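PDB 2CUK: glycerate dehydrogenase/glyoxylate reductase from Thermus thermophilus, which probably catalyses the NAD(P)H-dependent reduction of hydroxypyruvate and glyoxylate, as a member of the D-isomer specific 2-hydroxyacid dehydrogenase family. Local coordinates for residues 46-51 with 295-300; 58-63 with 85-90; 96-101 with 278-283; 159-164 with 180-185; 237-242 with 248-253. One frame throughout, in Å; residues are numbered along the deposited sequence.

Interaction 1: residues 46-51 with 295-300; sequences GLIPTV and ENLLAV
L297 pushes a single methyl, CD1, against strand 46-48, and this one group carries the contact. CD1 lies 3.7 Å from I48 CG1 and 4.0 Å from I48 CD1, and the two side chains meet at about a right angle. With CG anti to the backbone N (chi1 -177°), L297 reaches straight out from helix 295-300 to the strand. I48 leans across to receive it: its CG1 branch, beside the backbone N, turns toward the helix although the beta carbon itself leaves the strand to one side. The same methyl also rests on bare backbone, 4.1 Å from G46 CA. A beta carbon at G46 would come within about 3.0 Å of L297 CD1, so the glycine makes room for the leucine. The contact is apolar and buried. Strand and helix run antiparallel (168°), with their axes 9.4 Å apart. L297 also touches V3 of the neighbouring strand 2-5 and V68 and A70 of strand 68-70, so it spans three strands. This is the packing of a helix on a parallel, flavodoxin-like sheet, here by the C-terminal helix that returns to the substrate-binding domain in D-2-hydroxyacid dehydrogenases.

Interaction 2: residues 58-63 with 85-90; sequences EVMDRA and RERGIR
R87 grips the carboxylate of D61 side-on, with both of the nitrogens it uses directed at one oxygen. NE donates to D61 OD1 over 2.7 Å at an N-H...O angle of 155°, and NH2 donates to the same OD1 at 3.1 Å, a more bent bond. A weak third bond runs from NH2 to OD2. In the guanidinium group the acceptor OD1 lies close to the plane, at its edge. The carboxylate is turned by 49° against it, so NE comes in from above the carboxylate plane while NH2 arrives nearer to it, on the syn side. R87 can reach this far because its chain is extended from CG to NE. That rod passes beside the helix, with R87 CD 3.7 Å from M60 CB, while the remaining NH1 binds the carbonyl oxygen of A83. Further in, on the buried side of the salt bridge, M60 and I89 meet obliquely, with M60 CG 3.9 Å from I89 CD1; SD stays beside I89 CD1, and the bend at chi3 carries the terminal methyl CE away. A leucine in place of R87 would probably leave the D61 carboxylate without its charged mate and the A83 carbonyl without this donor. R87 and I89 sit on either side of G88, whose positive phi makes it the C-prime residue of a Schellman motif: I89 N returns to A84 O and G88 N to R85 O. The helix 81-85 thus ends in a Schellman turn leading into strand 90-92, the edge of the flavodoxin-like sheet.

Interaction 3: residues 96-101 with 278-283; sequences GVLTEA and IGSAGR
L98 lays its CB and one methyl over the beta carbon of S280: CB is 3.7 Å from S280 CB, and CD2 is 3.9 Å from the same atom. The leucine holds CG between the backbone N and the carbonyl carbon (chi1 53°), which folds the isobutyl group back alongside the serine. The polar end of S280 takes no part in this, for OG is hydrogen-bonded to NH2 of R286. One turn further on, A101 CB approaches the backbone of the other segment, 4.1 Å from S280 CA and 3.9 Å from G279 O. Both segments lead into long helices, 99-114 and 283-301, which, as in other members of this dehydrogenase family, probably link the substrate-binding and coenzyme-binding domains; this is consistent with a place near the interdomain hinge. L98 and G282 occupy the N-cap positions of these two helices. Just before the first helix, G96 O accepts both T99 N and T99 OG1, the hydroxyl at 3.0 Å; the two donors reach the oxygen from the same face of its plane. Two acceptors face each other where the segments come together, A101 O and G279 O, only 3.1 Å apart. R115 of the second subunit reconciles them, its NH1 donating to A101 O and its NH2 to G279 O.

Interaction 4: residues 159-164 with 180-185; sequences VAKRAL and LPYPFL
Y182 aims its phenol at helix 159-164, which belongs to the first crossover of the Rossmann-type coenzyme domain: strand 146-150, helix 154-165, strand 169-173. The segment 180-185 follows the last of these strands and folds back over the helix. The apolar contacts come first. L164 CD1 sits at the edge of the ring, in its plane, 3.9 Å from Y182 CE1, the leucine and tyrosine reaching out from opposite directions. A160 CB approaches the same ring obliquely, 3.9 Å from Y182 CZ. Both residues also touch V170 of strand 169-173, as does Y182, so the ring closes over the seam between helix and strand. The second kind of contact concerns the hydroxyl, which meets carbon atoms of the helix and makes no hydrogen bond to it. A160 CB and L164 CD1 are each 3.8 Å from Y182 OH. A serine in place of Y182 would probably leave A160 and L164 without their cover and open a gap beside V170. Within its own segment the ring is backed by P181, whose CG lies over one face, offset toward the rim. K161 completes the contact from the more exposed side: its chain folds at chi2 (-87°) and again at chi3, which swings CE back across the end of the tyrosine at about a right angle, 4.1 Å from Y182 OH.

Interaction 5: residues 237-242 with 248-253; sequences EALVEA and FGAGLD
L239 is the residue of helix 237-242 that meets strand 249-252, and it does so with one methyl. Two residues earlier, at E237, the helix is still at the surface. A238 follows, facing R213 and L216 rather than the strand, and its backbone N is bound by OD1 of D235. At L239 the helix turns its inner side to the sheet. CG stands anti to the backbone N (chi1 180°), and from there CD2 extends to L252 CD1, 3.7 Å away, the two leucines reaching toward each other tip to tip. The same CD2 lies 4.2 Å from A250 CB, so one methyl bears on two residues of the strand. A250 and L252, separated by G251, both direct their beta carbons at the helix, and the backbones of the two segments come closest at the alanine, L239 CA lying 8.5 Å from A250 CA. L239 also touches L225 of strand 224-227, the neighbour of strand 249-252 in the sheet, and thus sits over both strands. Beyond it, V240 packs on L266, E241 forms a salt bridge with R213, and A242 packs on L247. The contact itself is purely apolar and buried. Strand 224-227, helix 236-243 and strand 249-252 make up a beta-alpha-beta unit with parallel strands, the repeating element of the Rossmann-type fold, with L239 packed between the helix and its strands.

Interactions 1, 3 and 5 are buried; 1 and 5 are each a leucine of a helix set on a parallel sheet, but in different domains, their centres about 37 Å apart. Interactions 2 and 4 lie nearer the surface: a salt bridge beside apolar packing in the first, an aromatic ring against a helix in the second. Interaction 3, probably between the domains, is bonded to R115 of the second subunit, which residues of interactions 1 and 4 merely touch. The E100-R162 salt bridge ties it to interaction 4, and probable hydrogen bonds from I278 and G279 to D253 tie it to interaction 5. Helix 283-301 begins in interaction 3 and carries L297 of interaction 1 near its other end, where V300 packs on R90 of interaction 2.

Interaction 1: residues 46-51 with 295-300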
# COMPACT_ATOMS: atom_id res chain seq x y z
N GLY A 46 13.76 34.10 -16.16
CA GLY A 46 13.41 32.69 -16.07
C GLY A 46 12.24 32.44 -15.14
O GLY A 46 12.06 33.17 -14.16
N LEU A 47 11.45 31.42 -15.43
CA LEU A 47 10.29 31.09 -14.60
C LEU A 47 10.10 29.59 -14.42
O LEU A 47 10.18 28.83 -15.38
CB LEU A 47 9.01 31.68 -15.22
CG LEU A 47 7.70 31.34 -14.51
CD1 LEU A 47 7.63 32.09 -13.19
CD2 LEU A 47 6.52 31.72 -15.39
N ILE A 48 9.86 29.18 -13.17
CA ILE A 48 9.62 27.77 -12.86
C ILE A 48 8.27 27.71 -12.14
O ILE A 48 8.19 27.91 -10.93
CB ILE A 48 10.70 27.19 -11.92
CG1 ILE A 48 12.07 27.29 -12.57
CG2 ILE A 48 10.37 25.72 -11.61
CD1 ILE A 48 13.22 26.94 -11.66
N PRO A 49 7.19 27.44 -12.89
CA PRO A 49 5.84 27.35 -12.34
C PRO A 49 5.44 25.93 -11.98
O PRO A 49 6.20 24.99 -12.21
CB PRO A 49 4.99 27.91 -13.46
CG PRO A 49 5.65 27.27 -14.66
CD PRO A 49 7.15 27.38 -14.37
N THR A 50 4.23 25.80 -11.43
CA THR A 50 3.66 24.52 -11.05
C THR A 50 2.32 24.40 -11.77
O THR A 50 1.88 25.34 -12.43
CB THR A 50 3.41 24.40 -9.53
OG1 THR A 50 2.44 25.38 -9.12
CG2 THR A 50 4.70 24.61 -8.75
N VAL A 51 1.67 23.24 -11.63
CA VAL A 51 0.37 23.02 -12.26
C VAL A 51 -0.71 23.96 -11.73
O VAL A 51 -1.76 24.12 -12.35
CB VAL A 51 -0.11 21.56 -12.07
CG1 VAL A 51 0.82 20.60 -12.80
CG2 VAL A 51 -0.15 21.22 -10.58
N GLU A 295 18.05 22.37 -14.71
CA GLU A 295 18.91 22.07 -15.85
C GLU A 295 18.36 22.72 -17.12
O GLU A 295 19.07 23.45 -17.82
CB GLU A 295 19.01 20.56 -16.06
CG GLU A 295 19.90 20.15 -17.23
CD GLU A 295 21.35 20.59 -17.05
OE1 GLU A 295 21.97 20.18 -16.04
OE2 GLU A 295 21.86 21.35 -17.90
N ASN A 296 17.09 22.46 -17.40
CA ASN A 296 16.44 23.03 -18.58
C ASN A 296 16.52 24.56 -18.59
O ASN A 296 16.87 25.16 -19.61
CB ASN A 296 14.97 22.59 -18.63
CG ASN A 296 14.80 21.20 -19.23
OD1 ASN A 296 14.88 21.02 -20.45
ND2 ASN A 296 14.57 20.21 -18.37
N LEU A 297 16.22 25.19 -17.46
CA LEU A 297 16.26 26.65 -17.38
C LEU A 297 17.67 27.18 -17.64
O LEU A 297 17.84 28.09 -18.46
CB LEU A 297 15.74 27.13 -16.02
CG LEU A 297 15.65 28.64 -15.80
CD1 LEU A 297 14.54 28.96 -14.82
CD2 LEU A 297 16.98 29.19 -15.31
N LEU A 298 18.66 26.64 -16.95
CA LEU A 298 20.04 27.09 -17.15
C LEU A 298 20.47 26.89 -18.60
O LEU A 298 21.13 27.74 -19.18
CB LEU A 298 21.00 26.33 -16.23
CG LEU A 298 21.12 26.85 -14.79
CD1 LEU A 298 22.05 25.95 -13.99
CD2 LEU A 298 21.65 28.27 -14.81
N ALA A 299 20.08 25.75 -19.18
CA ALA A 299 20.43 25.45 -20.56
C ALA A 299 20.01 26.58 -21.49
O ALA A 299 20.81 27.08 -22.28
CB ALA A 299 19.76 24.15 -20.99
N VAL A 300 18.75 26.99 -21.40
CA VAL A 300 18.23 28.06 -22.24
C VAL A 300 18.93 29.39 -21.97
O VAL A 300 19.22 30.14 -22.90
CB VAL A 300 16.71 28.25 -22.06
CG1 VAL A 300 16.22 29.40 -22.93
CG2 VAL A 300 15.98 26.97 -22.43

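Interaction 2: residues 58-63 with 85-90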
# COMPACT_ATOMS: atom_id res chain seq x y z
N GLU A 58 -1.10 36.87 -20.97
CA GLU A 58 -1.00 38.04 -20.09
C GLU A 58 0.27 37.97 -19.25
O GLU A 58 1.04 38.93 -19.19
CB GLU A 58 -2.21 38.13 -19.17
CG GLU A 58 -2.32 39.47 -18.46
CD GLU A 58 -3.45 39.52 -17.45
OE1 GLU A 58 -4.49 38.85 -17.68
OE2 GLU A 58 -3.31 40.23 -16.43
N VAL A 59 0.48 36.83 -18.59
CA VAL A 59 1.66 36.65 -17.75
C VAL A 59 2.93 36.83 -18.57
O VAL A 59 3.90 37.46 -18.13
CB VAL A 59 1.69 35.24 -17.11
CG1 VAL A 59 2.92 35.10 -16.23
CG2 VAL A 59 0.43 35.02 -16.29
N MET A 60 2.92 36.27 -19.78
CA MET A 60 4.07 36.36 -20.67
C MET A 60 4.35 37.81 -21.09
O MET A 60 5.50 38.25 -21.06
CB MET A 60 3.85 35.48 -21.90
CG MET A 60 3.98 34.00 -21.61
SD MET A 60 3.64 32.95 -23.03
CE MET A 60 2.51 31.76 -22.31
N ASP A 61 3.31 38.54 -21.47
CA ASP A 61 3.48 39.93 -21.86
C ASP A 61 3.96 40.75 -20.67
O ASP A 61 4.82 41.62 -20.81
CB ASP A 61 2.16 40.52 -22.38
CG ASP A 61 1.69 39.84 -23.65
OD1 ASP A 61 2.51 39.68 -24.58
OD2 ASP A 61 0.50 39.48 -23.72
N ARG A 62 3.41 40.45 -19.50
CA ARG A 62 3.78 41.14 -18.27
C ARG A 62 5.26 40.92 -17.98
O ARG A 62 5.94 41.80 -17.46
CB ARG A 62 2.94 40.62 -17.11
CG ARG A 62 2.00 41.64 -16.48
CD ARG A 62 2.74 42.56 -15.51
NE ARG A 62 1.82 43.41 -14.76
CZ ARG A 62 2.11 43.99 -13.60
NH1 ARG A 62 3.31 43.83 -13.06
NH2 ARG A 62 1.21 44.74 -12.99
N ALA A 63 5.74 39.74 -18.34
CA ALA A 63 7.14 39.37 -18.12
C ALA A 63 8.00 39.75 -19.32
O ALA A 63 8.61 38.89 -19.96
CB ALA A 63 7.25 37.88 -17.85
N ARG A 85 5.43 30.41 -27.83
CA ARG A 85 6.10 30.24 -29.11
C ARG A 85 6.12 31.57 -29.87
O ARG A 85 7.17 32.01 -30.34
CB ARG A 85 5.37 29.19 -29.95
CG ARG A 85 6.05 28.86 -31.27
CD ARG A 85 5.16 27.99 -32.14
NE ARG A 85 4.67 26.82 -31.42
CZ ARG A 85 5.44 25.81 -31.01
NH1 ARG A 85 6.74 25.83 -31.25
NH2 ARG A 85 4.90 24.79 -30.36
N GLU A 86 4.95 32.19 -29.96
CA GLU A 86 4.79 33.47 -30.64
C GLU A 86 5.62 34.58 -30.02
O GLU A 86 5.81 35.63 -30.61
CB GLU A 86 3.31 33.87 -30.64
CG GLU A 86 2.43 32.98 -31.51
CD GLU A 86 0.96 33.06 -31.15
OE1 GLU A 86 0.45 34.18 -30.91
OE2 GLU A 86 0.30 32.00 -31.12
N ARG A 87 6.12 34.33 -28.81
CA ARG A 87 6.94 35.32 -28.11
C ARG A 87 8.39 34.89 -27.97
O ARG A 87 9.17 35.53 -27.28
CB ARG A 87 6.34 35.60 -26.73
CG ARG A 87 4.98 36.26 -26.80
CD ARG A 87 4.35 36.40 -25.42
NE ARG A 87 3.11 37.17 -25.48
CZ ARG A 87 2.05 36.83 -26.21
NH1 ARG A 87 2.07 35.72 -26.94
NH2 ARG A 87 0.97 37.61 -26.21
N GLY A 88 8.74 33.80 -28.64
CA GLY A 88 10.11 33.31 -28.58
C GLY A 88 10.55 32.84 -27.21
O GLY A 88 11.72 32.92 -26.87
N ILE A 89 9.61 32.34 -26.42
CA ILE A 89 9.92 31.84 -25.09
C ILE A 89 10.01 30.32 -25.15
O ILE A 89 9.15 29.67 -25.75
CB ILE A 89 8.82 32.23 -24.08
CG1 ILE A 89 8.67 33.76 -24.04
CG2 ILE A 89 9.16 31.68 -22.70
CD1 ILE A 89 7.51 34.25 -23.20
N ARG A 90 11.05 29.75 -24.55
CA ARG A 90 11.20 28.30 -24.55
C ARG A 90 10.38 27.71 -23.41
O ARG A 90 10.21 28.33 -22.36
CB ARG A 90 12.67 27.90 -24.37
CG ARG A 90 13.61 28.41 -25.46
CD ARG A 90 13.09 28.08 -26.86
NE ARG A 90 13.01 26.64 -27.11
CZ ARG A 90 14.06 25.84 -27.26
NH1 ARG A 90 15.29 26.33 -27.19
NH2 ARG A 90 13.88 24.55 -27.51

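Interaction 3: residues 96-101 with 278-283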
# COMPACT_ATOMS: atom_id res chain seq x y z
N GLY A 96 9.60 11.61 -17.42
CA GLY A 96 10.29 10.44 -16.89
C GLY A 96 10.45 10.36 -15.38
O GLY A 96 10.21 9.31 -14.77
N VAL A 97 10.84 11.47 -14.78
CA VAL A 97 11.10 11.58 -13.35
C VAL A 97 10.06 11.07 -12.34
O VAL A 97 10.43 10.48 -11.32
CB VAL A 97 11.43 13.05 -13.00
CG1 VAL A 97 11.67 13.20 -11.51
CG2 VAL A 97 12.66 13.49 -13.79
N LEU A 98 8.78 11.29 -12.59
CA LEU A 98 7.76 10.86 -11.64
C LEU A 98 7.02 9.57 -11.96
O LEU A 98 6.01 9.25 -11.33
CB LEU A 98 6.74 11.99 -11.44
CG LEU A 98 6.08 12.59 -12.70
CD1 LEU A 98 5.20 11.56 -13.37
CD2 LEU A 98 5.25 13.80 -12.30
N THR A 99 7.53 8.81 -12.93
CA THR A 99 6.89 7.56 -13.34
C THR A 99 6.76 6.52 -12.24
O THR A 99 5.66 6.10 -11.89
CB THR A 99 7.64 6.93 -14.54
OG1 THR A 99 7.71 7.88 -15.61
CG2 THR A 99 6.92 5.69 -15.02
N GLU A 100 7.90 6.09 -11.69
CA GLU A 100 7.94 5.09 -10.63
C GLU A 100 7.15 5.48 -9.39
O GLU A 100 6.46 4.65 -8.80
CB GLU A 100 9.39 4.81 -10.24
CG GLU A 100 10.23 4.23 -11.36
CD GLU A 100 9.68 2.92 -11.86
OE1 GLU A 100 9.46 2.01 -11.03
OE2 GLU A 100 9.46 2.79 -13.09
N ALA A 101 7.26 6.74 -9.00
CA ALA A 101 6.56 7.25 -7.82
C ALA A 101 5.05 7.18 -8.00
O ALA A 101 4.32 6.77 -7.10
CB ALA A 101 6.99 8.70 -7.55
N ILE A 278 -1.05 13.15 -4.36
CA ILE A 278 0.32 12.97 -3.91
C ILE A 278 1.04 11.89 -4.71
O ILE A 278 2.08 11.39 -4.28
CB ILE A 278 0.35 12.61 -2.41
CG1 ILE A 278 -0.57 11.41 -2.15
CG2 ILE A 278 -0.09 13.81 -1.60
CD1 ILE A 278 -0.62 10.96 -0.69
N GLY A 279 0.50 11.56 -5.87
CA GLY A 279 1.11 10.55 -6.72
C GLY A 279 2.61 10.65 -6.91
O GLY A 279 3.31 9.64 -6.86
N SER A 280 3.12 11.86 -7.13
CA SER A 280 4.56 12.05 -7.35
C SER A 280 5.28 12.51 -6.09
O SER A 280 6.45 12.89 -6.16
CB SER A 280 4.79 13.09 -8.45
OG SER A 280 4.36 14.38 -8.02
N ALA A 281 4.61 12.43 -4.95
CA ALA A 281 5.18 12.89 -3.70
C ALA A 281 6.27 12.05 -3.04
O ALA A 281 6.22 11.79 -1.83
CB ALA A 281 4.06 13.16 -2.70
N GLY A 282 7.25 11.62 -3.82
CA GLY A 282 8.37 10.88 -3.27
C GLY A 282 9.38 12.00 -3.09
O GLY A 282 9.49 12.85 -3.96
N ARG A 283 10.10 12.02 -1.97
CA ARG A 283 11.06 13.10 -1.76
C ARG A 283 12.13 13.15 -2.84
O ARG A 283 12.43 14.21 -3.38
CB ARG A 283 11.72 13.00 -0.38
CG ARG A 283 12.64 14.18 -0.05
CD ARG A 283 13.16 14.09 1.38
NE ARG A 283 12.08 14.20 2.35
CZ ARG A 283 11.51 15.34 2.72
NH1 ARG A 283 11.93 16.49 2.21
NH2 ARG A 283 10.52 15.33 3.60

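Interaction 4: residues 159-164 with 180-185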
# COMPACT_ATOMS: atom_id res chain seq x y z
N VAL A 159 3.02 0.25 -13.77
CA VAL A 159 1.99 -0.33 -12.91
C VAL A 159 1.81 -1.81 -13.25
O VAL A 159 1.73 -2.66 -12.35
CB VAL A 159 0.64 0.42 -13.08
CG1 VAL A 159 -0.46 -0.33 -12.35
CG2 VAL A 159 0.77 1.85 -12.50
N ALA A 160 1.77 -2.12 -14.54
CA ALA A 160 1.61 -3.50 -14.99
C ALA A 160 2.72 -4.40 -14.46
O ALA A 160 2.46 -5.54 -14.06
CB ALA A 160 1.59 -3.55 -16.52
N LYS A 161 3.95 -3.90 -14.46
CA LYS A 161 5.07 -4.69 -13.96
C LYS A 161 4.87 -5.06 -12.50
O LYS A 161 5.10 -6.19 -12.09
CB LYS A 161 6.39 -3.93 -14.13
CG LYS A 161 6.94 -3.91 -15.56
CD LYS A 161 7.82 -5.14 -15.85
CE LYS A 161 7.03 -6.44 -15.88
NZ LYS A 161 7.91 -7.65 -15.98
N ARG A 162 4.45 -4.08 -11.71
CA ARG A 162 4.22 -4.32 -10.29
C ARG A 162 3.09 -5.32 -10.11
O ARG A 162 3.19 -6.26 -9.33
CB ARG A 162 3.89 -3.00 -9.59
CG ARG A 162 5.08 -2.08 -9.41
CD ARG A 162 4.64 -0.63 -9.31
NE ARG A 162 5.74 0.26 -8.97
CZ ARG A 162 6.73 0.59 -9.79
NH1 ARG A 162 6.78 0.11 -11.03
NH2 ARG A 162 7.70 1.39 -9.35
N ALA A 163 2.01 -5.10 -10.85
CA ALA A 163 0.84 -5.96 -10.77
C ALA A 163 1.18 -7.43 -11.01
O ALA A 163 0.68 -8.31 -10.32
CB ALA A 163 -0.21 -5.50 -11.78
N LEU A 164 2.04 -7.69 -12.00
CA LEU A 164 2.42 -9.07 -12.31
C LEU A 164 3.04 -9.78 -11.12
O LEU A 164 2.83 -10.97 -10.94
CB LEU A 164 3.41 -9.10 -13.49
CG LEU A 164 2.88 -8.69 -14.86
CD1 LEU A 164 4.03 -8.73 -15.86
CD2 LEU A 164 1.76 -9.63 -15.29
N LEU A 180 3.76 -5.24 -26.27
CA LEU A 180 3.85 -5.71 -24.89
C LEU A 180 3.23 -7.10 -24.78
O LEU A 180 2.37 -7.47 -25.58
CB LEU A 180 3.13 -4.73 -23.96
CG LEU A 180 3.69 -3.31 -23.91
CD1 LEU A 180 2.72 -2.40 -23.15
CD2 LEU A 180 5.06 -3.32 -23.24
N PRO A 181 3.66 -7.89 -23.79
CA PRO A 181 3.11 -9.24 -23.61
C PRO A 181 1.77 -9.26 -22.89
O PRO A 181 1.54 -10.09 -22.00
CB PRO A 181 4.21 -9.94 -22.81
CG PRO A 181 4.70 -8.82 -21.92
CD PRO A 181 4.79 -7.66 -22.88
N TYR A 182 0.88 -8.34 -23.27
CA TYR A 182 -0.44 -8.26 -22.65
C TYR A 182 -1.52 -8.12 -23.71
O TYR A 182 -1.30 -7.49 -24.75
CB TYR A 182 -0.56 -7.04 -21.72
CG TYR A 182 0.64 -6.76 -20.84
CD1 TYR A 182 1.08 -7.69 -19.90
CD2 TYR A 182 1.32 -5.55 -20.94
CE1 TYR A 182 2.16 -7.41 -19.06
CE2 TYR A 182 2.40 -5.26 -20.12
CZ TYR A 182 2.81 -6.19 -19.18
OH TYR A 182 3.88 -5.88 -18.37
N PRO A 183 -2.69 -8.72 -23.47
CA PRO A 183 -3.80 -8.63 -24.43
C PRO A 183 -4.29 -7.19 -24.60
O PRO A 183 -4.53 -6.49 -23.62
CB PRO A 183 -4.86 -9.53 -23.81
CG PRO A 183 -4.05 -10.57 -23.12
CD PRO A 183 -2.96 -9.75 -22.46
N PHE A 184 -4.42 -6.76 -25.85
CA PHE A 184 -4.91 -5.41 -26.16
C PHE A 184 -6.42 -5.53 -26.39
O PHE A 184 -6.85 -6.28 -27.27
CB PHE A 184 -4.23 -4.88 -27.43
CG PHE A 184 -4.69 -3.50 -27.83
CD1 PHE A 184 -4.20 -2.38 -27.17
CD2 PHE A 184 -5.61 -3.33 -28.85
CE1 PHE A 184 -4.63 -1.10 -27.53
CE2 PHE A 184 -6.05 -2.06 -29.22
CZ PHE A 184 -5.56 -0.94 -28.56
N LEU A 185 -7.21 -4.80 -25.61
CA LEU A 185 -8.66 -4.87 -25.73
C LEU A 185 -9.31 -3.53 -26.03
O LEU A 185 -8.69 -2.47 -25.86
CB LEU A 185 -9.26 -5.43 -24.43
CG LEU A 185 -8.65 -6.70 -23.84
CD1 LEU A 185 -9.25 -6.99 -22.46
CD2 LEU A 185 -8.89 -7.87 -24.78

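Interaction 5: residues 237-242 with 248-253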
# COMPACT_ATOMS: atom_id res chain seq x y z
N GLU A 237 -19.89 12.35 -9.54
CA GLU A 237 -21.21 12.06 -9.00
C GLU A 237 -21.65 10.63 -9.35
O GLU A 237 -22.23 9.92 -8.55
CB GLU A 237 -22.20 13.06 -9.59
CG GLU A 237 -23.63 12.82 -9.10
CD GLU A 237 -24.32 14.15 -8.90
OE1 GLU A 237 -23.70 15.18 -9.14
OE2 GLU A 237 -25.48 14.15 -8.49
N ALA A 238 -21.35 10.18 -10.57
CA ALA A 238 -21.69 8.83 -10.98
C ALA A 238 -20.90 7.79 -10.19
O ALA A 238 -21.41 6.72 -9.88
CB ALA A 238 -21.43 8.66 -12.48
N LEU A 239 -19.65 8.11 -9.86
CA LEU A 239 -18.83 7.18 -9.09
C LEU A 239 -19.47 6.94 -7.72
O LEU A 239 -19.50 5.81 -7.24
CB LEU A 239 -17.41 7.73 -8.92
CG LEU A 239 -16.47 6.82 -8.11
CD1 LEU A 239 -16.36 5.46 -8.79
CD2 LEU A 239 -15.10 7.48 -8.01
N VAL A 240 -19.99 8.01 -7.11
CA VAL A 240 -20.65 7.90 -5.81
C VAL A 240 -21.81 6.90 -5.93
O VAL A 240 -21.99 6.04 -5.08
CB VAL A 240 -21.23 9.26 -5.34
CG1 VAL A 240 -22.14 9.04 -4.13
CG2 VAL A 240 -20.10 10.21 -4.97
N GLU A 241 -22.58 7.03 -7.00
CA GLU A 241 -23.71 6.14 -7.24
C GLU A 241 -23.27 4.68 -7.32
O GLU A 241 -23.86 3.81 -6.67
CB GLU A 241 -24.40 6.53 -8.55
CG GLU A 241 -25.06 7.91 -8.53
CD GLU A 241 -25.59 8.33 -9.89
OE1 GLU A 241 -25.85 7.45 -10.74
OE2 GLU A 241 -25.78 9.54 -10.11
N ALA A 242 -22.23 4.42 -8.11
CA ALA A 242 -21.70 3.08 -8.33
C ALA A 242 -21.05 2.46 -7.10
O ALA A 242 -20.96 1.23 -6.99
CB ALA A 242 -20.68 3.10 -9.49
N PHE A 248 -16.77 -2.65 -5.83
CA PHE A 248 -16.20 -3.06 -4.55
C PHE A 248 -15.66 -1.79 -3.89
O PHE A 248 -15.80 -1.60 -2.69
CB PHE A 248 -15.04 -4.04 -4.75
CG PHE A 248 -14.39 -4.49 -3.47
CD1 PHE A 248 -14.90 -5.56 -2.76
CD2 PHE A 248 -13.27 -3.83 -2.97
CE1 PHE A 248 -14.31 -5.98 -1.57
CE2 PHE A 248 -12.66 -4.24 -1.79
CZ PHE A 248 -13.18 -5.31 -1.08
N GLY A 249 -15.04 -0.93 -4.70
CA GLY A 249 -14.49 0.31 -4.17
C GLY A 249 -13.69 1.11 -5.18
O GLY A 249 -13.62 0.75 -6.36
N ALA A 250 -13.10 2.21 -4.72
CA ALA A 250 -12.31 3.07 -5.59
C ALA A 250 -11.18 3.76 -4.85
O ALA A 250 -11.34 4.16 -3.69
CB ALA A 250 -13.20 4.12 -6.25
N GLY A 251 -10.04 3.88 -5.52
CA GLY A 251 -8.87 4.54 -4.96
C GLY A 251 -8.54 5.71 -5.87
O GLY A 251 -8.17 5.52 -7.03
N LEU A 252 -8.67 6.92 -5.35
CA LEU A 252 -8.41 8.11 -6.16
C LEU A 252 -7.35 9.04 -5.60
O LEU A 252 -7.38 9.38 -4.42
CB LEU A 252 -9.70 8.91 -6.31
CG LEU A 252 -11.00 8.17 -6.65
CD1 LEU A 252 -12.15 9.17 -6.58
CD2 LEU A 252 -10.90 7.53 -8.03
N ASP A 253 -6.44 9.48 -6.46
CA ASP A 253 -5.41 10.42 -6.04
C ASP A 253 -5.73 11.75 -6.71
O ASP A 253 -5.13 12.78 -6.39
CB ASP A 253 -4.02 9.95 -6.47
CG ASP A 253 -2.93 10.87 -5.97
OD1 ASP A 253 -2.88 11.09 -4.74
OD2 ASP A 253 -2.12 11.37 -6.79